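Local coordinates for protein MxaA (Stigmatella aurantiaca, PDB 4W4T) that acts as the terminal NADPH-binding reductase domain of the myxalamid polyketide-nonribosomal peptide assembly line, probably releasing the carrier-bound product by reduction to a primary alcohol, at residues I202-P207 and T307-N312. Numbering follows the deposited sequence.
Sequences IREDEP and TYHLVN
Glu204 reaches across to strand 307-310 and takes the backbone N-H of His309 on the anti lone pair of OE2, 2.8 Å from N and nearly straight at 178°. With CG beside the backbone N (chi1 -68°) and the chain extended beyond it, the methylene part runs past the imidazole in the opposite direction: CG sits 3.5 Å from the centroid of the His309 ring, over one face toward its rim, a CH-pi contact. At the ring edge, near its plane, Ile202 O approaches CE1 of His309 to 3.2 Å. The ring's rotation is further fixed by bonds from ND1 to Asp380 O and between NE2 and Arg243. Both carboxylate oxygens of Glu204 are engaged: OE2 also meets Thr384 OG1, and OE1 accepts from Asp383 N. Shortening Glu204 to an alanine is likely to leave His309 N and Asp383 N without their acceptor and take the methylene away from the imidazole face. CB and CG2 of Thr307 complete the close part, each 3.6 Å from Glu204 O. The loose side is the exposed type I turn from Arg203 to Glu206, where Arg203 and Asp205 leave their CA atoms directed away from the strand and form a side-on salt bridge through NE and NH2. The turn belongs to the loop between strand 185-188 and helix 217-234; strand 307-310 pairs in parallel with 239-248 in the Rossmann sheet, and helix 382-388 supplies Asp383 and Thr384.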
# COMPACT_ATOMS: atom_id res chain seq x y z
N ILE A 202 21.83 15.92 16.21
CA ILE A 202 20.98 16.25 17.34
C ILE A 202 21.52 15.58 18.59
O ILE A 202 21.83 14.38 18.59
CB ILE A 202 19.52 15.83 17.07
CG1 ILE A 202 18.96 16.64 15.90
CG2 ILE A 202 18.66 16.05 18.33
CD1 ILE A 202 17.57 16.23 15.47
N ARG A 203 21.66 16.37 19.66
CA ARG A 203 22.26 15.87 20.89
C ARG A 203 21.30 14.98 21.66
O ARG A 203 20.09 15.21 21.66
CB ARG A 203 22.71 17.02 21.80
CG ARG A 203 23.80 17.89 21.22
CD ARG A 203 24.14 19.00 22.19
NE ARG A 203 24.34 18.47 23.54
CZ ARG A 203 25.49 17.95 23.96
NH1 ARG A 203 26.54 17.91 23.15
NH2 ARG A 203 25.59 17.49 25.20
N GLU A 204 21.86 13.99 22.33
CA GLU A 204 21.10 13.05 23.13
C GLU A 204 20.37 13.76 24.27
O GLU A 204 19.28 13.33 24.66
CB GLU A 204 22.04 11.96 23.67
CG GLU A 204 22.55 11.06 22.54
CD GLU A 204 23.89 10.42 22.82
OE1 GLU A 204 24.86 11.16 23.10
OE2 GLU A 204 23.98 9.17 22.74
N ASP A 205 20.95 14.84 24.80
CA ASP A 205 20.31 15.53 25.92
C ASP A 205 19.41 16.70 25.50
O ASP A 205 18.96 17.47 26.33
CB ASP A 205 21.37 16.04 26.91
CG ASP A 205 22.35 17.01 26.28
OD1 ASP A 205 22.09 17.56 25.20
OD2 ASP A 205 23.41 17.24 26.91
N GLU A 206 19.16 16.82 24.21
CA GLU A 206 18.27 17.86 23.73
C GLU A 206 16.82 17.47 23.99
O GLU A 206 16.41 16.37 23.61
CB GLU A 206 18.49 18.13 22.25
CG GLU A 206 17.72 19.33 21.73
CD GLU A 206 18.18 20.63 22.36
OE1 GLU A 206 19.37 20.72 22.75
OE2 GLU A 206 17.36 21.57 22.46
N PRO A 207 16.06 18.36 24.63
CA PRO A 207 14.63 18.14 24.89
C PRO A 207 13.85 17.88 23.61
O PRO A 207 14.24 18.38 22.54
CB PRO A 207 14.18 19.45 25.54
CG PRO A 207 15.41 20.02 26.13
CD PRO A 207 16.52 19.64 25.20
N THR A 307 19.40 9.50 28.08
CA THR A 307 18.97 9.14 26.73
C THR A 307 20.21 8.86 25.89
O THR A 307 21.19 9.60 25.97
CB THR A 307 18.12 10.28 26.11
OG1 THR A 307 16.90 10.41 26.85
CG2 THR A 307 17.80 10.02 24.61
N TYR A 308 20.17 7.79 25.09
CA TYR A 308 21.31 7.44 24.24
C TYR A 308 20.90 7.22 22.80
O TYR A 308 19.86 6.61 22.51
CB TYR A 308 22.02 6.20 24.79
CG TYR A 308 22.52 6.42 26.20
CD1 TYR A 308 23.75 7.02 26.43
CD2 TYR A 308 21.73 6.08 27.29
CE1 TYR A 308 24.20 7.25 27.73
CE2 TYR A 308 22.17 6.30 28.59
CZ TYR A 308 23.40 6.88 28.80
OH TYR A 308 23.84 7.11 30.09
N HIS A 309 21.72 7.73 21.89
CA HIS A 309 21.50 7.53 20.47
C HIS A 309 22.32 6.36 19.99
O HIS A 309 23.55 6.45 19.91
CB HIS A 309 21.85 8.80 19.70
CG HIS A 309 20.85 9.90 19.88
ND1 HIS A 309 21.12 11.21 19.55
CD2 HIS A 309 19.59 9.89 20.38
CE1 HIS A 309 20.06 11.96 19.81
NE2 HIS A 309 19.12 11.17 20.31
N LEU A 310 21.65 5.26 19.70
CA LEU A 310 22.36 4.07 19.26
C LEU A 310 22.42 4.08 17.74
O LEU A 310 21.69 3.36 17.06
CB LEU A 310 21.69 2.80 19.79
CG LEU A 310 21.51 2.83 21.31
CD1 LEU A 310 20.97 1.48 21.82
CD2 LEU A 310 22.81 3.19 22.00
N VAL A 311 23.31 4.94 17.25
CA VAL A 311 23.51 5.16 15.83
C VAL A 311 24.97 4.93 15.50
O VAL A 311 25.83 4.98 16.37
CB VAL A 311 23.12 6.59 15.41
CG1 VAL A 311 21.64 6.86 15.77
CG2 VAL A 311 24.02 7.60 16.12
N ASN A 312 25.25 4.67 14.23
CA ASN A 312 26.63 4.57 13.78
C ASN A 312 27.28 5.95 13.87
O ASN A 312 26.80 6.90 13.25
CB ASN A 312 26.68 4.02 12.35
CG ASN A 312 28.03 3.40 12.02
OD1 ASN A 312 29.06 3.87 12.48
ND2 ASN A 312 28.01 2.33 11.24